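Local coordinates for protein putative peptidyl-arginine deiminase (Chlorobium tepidum, PDB 1XKN) that probably hydrolyses a guanidino group, as an agmatine or peptidyl-arginine deiminase of the Porphyromonas-type family, at residues Thr170-Leu175 with Val202-Asp207. Residues are numbered along the deposited sequence; the frame is centred on the assembly and turned at random.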
loop_
_atom_site.group_PDB
_atom_site.type_symbol
_atom_site.label_atom_id
_atom_site.label_comp_id
_atom_site.label_asym_id
_atom_site.label_seq_id
_atom_site.Cartn_x
_atom_site.Cartn_y
_atom_site.Cartn_z
ATOM N N THR A 170 -0.806 5.705 -11.497
ATOM C CA THR A 170 -1.364 4.358 -11.608
ATOM C C THR A 170 -0.791 3.667 -12.841
ATOM O O THR A 170 0.136 4.183 -13.467
ATOM C CB THR A 170 -2.911 4.410 -11.697
ATOM O OG1 THR A 170 -3.449 3.089 -11.576
ATOM C CG2 THR A 170 -3.357 5.011 -13.025
ATOM N N THR A 171 -1.318 2.496 -13.186
ATOM C CA THR A 171 -0.828 1.790 -14.368
ATOM C C THR A 171 -1.978 1.360 -15.256
ATOM O O THR A 171 -3.064 1.017 -14.780
ATOM C CB THR A 171 -0.018 0.522 -14.015
ATOM O OG1 THR A 171 -0.880 -0.443 -13.403
ATOM C CG2 THR A 171 1.125 0.859 -13.075
ATOM N N THR A 172 -1.729 1.379 -16.558
ATOM C CA THR A 172 -2.728 0.963 -17.527
ATOM C C THR A 172 -2.918 -0.543 -17.378
ATOM O O THR A 172 -4.032 -1.054 -17.471
ATOM C CB THR A 172 -2.262 1.295 -18.955
ATOM O OG1 THR A 172 -2.213 2.718 -19.113
ATOM C CG2 THR A 172 -3.213 0.706 -19.986
ATOM N N ALA A 173 -1.820 -1.246 -17.122
ATOM C CA ALA A 173 -1.861 -2.692 -16.965
ATOM C C ALA A 173 -2.890 -3.143 -15.936
ATOM O O ALA A 173 -3.567 -4.153 -16.131
ATOM C CB ALA A 173 -0.480 -3.217 -16.583
ATOM N N CYS A 174 -3.019 -2.403 -14.841
ATOM C CA CYS A 174 -3.968 -2.791 -13.809
ATOM C C CYS A 174 -5.344 -2.145 -13.940
ATOM O O CYS A 174 -6.341 -2.843 -14.124
ATOM C CB CYS A 174 -3.387 -2.489 -12.423
ATOM S SG CYS A 174 -4.446 -2.987 -11.045
ATOM N N LEU A 175 -5.399 -0.819 -13.854
ATOM C CA LEU A 175 -6.676 -0.123 -13.928
ATOM C C LEU A 175 -7.439 -0.244 -15.241
ATOM O O LEU A 175 -8.622 0.083 -15.295
ATOM C CB LEU A 175 -6.511 1.354 -13.547
ATOM C CG LEU A 175 -6.924 1.666 -12.102
ATOM C CD1 LEU A 175 -6.057 0.871 -11.134
ATOM C CD2 LEU A 175 -6.802 3.156 -11.823
ATOM N N VAL A 202 -4.548 12.343 -13.568
ATOM C CA VAL A 202 -4.170 10.947 -13.456
ATOM C C VAL A 202 -3.000 10.679 -14.387
ATOM O O VAL A 202 -3.066 10.958 -15.587
ATOM C CB VAL A 202 -5.334 10.005 -13.835
ATOM C CG1 VAL A 202 -4.897 8.555 -13.689
ATOM C CG2 VAL A 202 -6.539 10.290 -12.952
ATOM N N LEU A 203 -1.923 10.147 -13.822
ATOM C CA LEU A 203 -0.721 9.835 -14.584
ATOM C C LEU A 203 -0.689 8.333 -14.829
ATOM O O LEU A 203 -0.480 7.547 -13.901
ATOM C CB LEU A 203 0.517 10.263 -13.794
ATOM C CG LEU A 203 0.612 11.736 -13.388
ATOM C CD1 LEU A 203 1.777 11.923 -12.434
ATOM C CD2 LEU A 203 0.784 12.607 -14.626
ATOM N N TRP A 204 -0.887 7.935 -16.080
ATOM C CA TRP A 204 -0.910 6.521 -16.428
ATOM C C TRP A 204 0.408 5.917 -16.884
ATOM O O TRP A 204 0.886 6.211 -17.981
ATOM C CB TRP A 204 -1.948 6.260 -17.523
ATOM C CG TRP A 204 -3.354 6.555 -17.135
ATOM C CD1 TRP A 204 -3.984 7.765 -17.171
ATOM C CD2 TRP A 204 -4.327 5.607 -16.682
ATOM N NE1 TRP A 204 -5.296 7.627 -16.771
ATOM C CE2 TRP A 204 -5.529 6.313 -16.461
ATOM C CE3 TRP A 204 -4.296 4.226 -16.437
ATOM C CZ2 TRP A 204 -6.694 5.686 -16.012
ATOM C CZ3 TRP A 204 -5.457 3.601 -15.988
ATOM C CH2 TRP A 204 -6.639 4.335 -15.779
ATOM N N LEU A 205 0.988 5.063 -16.046
ATOM C CA LEU A 205 2.224 4.374 -16.405
ATOM C C LEU A 205 1.803 3.129 -17.180
ATOM O O LEU A 205 0.608 2.879 -17.349
ATOM C CB LEU A 205 3.016 3.980 -15.157
ATOM C CG LEU A 205 3.547 5.156 -14.329
ATOM C CD1 LEU A 205 4.290 4.623 -13.108
ATOM C CD2 LEU A 205 4.475 6.006 -15.187
ATOM N N GLY A 206 2.773 2.341 -17.633
ATOM C CA GLY A 206 2.446 1.166 -18.421
ATOM C C GLY A 206 2.325 -0.179 -17.734
ATOM O O GLY A 206 1.397 -0.421 -16.959
ATOM N N ASP A 207 3.262 -1.069 -18.046
ATOM C CA ASP A 207 3.277 -2.415 -17.483
ATOM C C ASP A 207 3.997 -2.457 -16.142
ATOM O O ASP A 207 4.736 -1.538 -15.792
ATOM C CB ASP A 207 3.966 -3.377 -18.454
ATOM C CG ASP A 207 3.154 -3.621 -19.714
ATOM O OD1 ASP A 207 3.736 -4.099 -20.707
ATOM O OD2 ASP A 207 1.936 -3.348 -19.704
#
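T170 lays its methyl over one face of the W204 indole: CG2 lies 3.9 Å from the centroid of the six-membered ring, 20° off its normal, a CH-pi contact. The two side chains run side by side from adjacent parallel strands. Threonine serves both ends of its branch, since OG1 stands anti to the backbone N (chi1 -170°) and bonds to A159 O, leaving CG2 for the indole. V202 CG1 lies over the same face at the pyrrole side and touches T170 CG2 at 3.9 Å; valine's branch at CB holds this methyl close to the strand. From the following helical turn, L175 crosses the indole at about a right angle, its CB 3.5 Å from W204 CZ3. Tryptophan's long, flat indole thus spans from the two methyls to L175 CB, while NE1 donates a hydrogen bond to E190 OE2 and K186 makes a cation-pi contact.

Main-chain bonds fix the register. T170 N donates to L203 O, and L205 N reaches T170 O at 2.9 Å. L205 O then receives T172 N at 2.9 Å, carrying the pairing into helix 172-175. One residue further, G206 O takes a weak bond from A173 N at 3.3 Å. Glycine readily adopts the strongly negative phi and psi found here.

T171 is the N-cap. With OG1 between backbone N and carbonyl carbon (chi1 66°), it accepts from C174 N at 3.2 Å, while the same hydroxyl donates to G216 O; threonine thus suits both a strand end and a helix start.

Strand 167-171 lies between 160-162 and 201-205 in this small mixed sheet. Helix 186-197 packs beside L175 and V202, and helix 243-253 receives L205, with N249 OD1 accepting from G206 N.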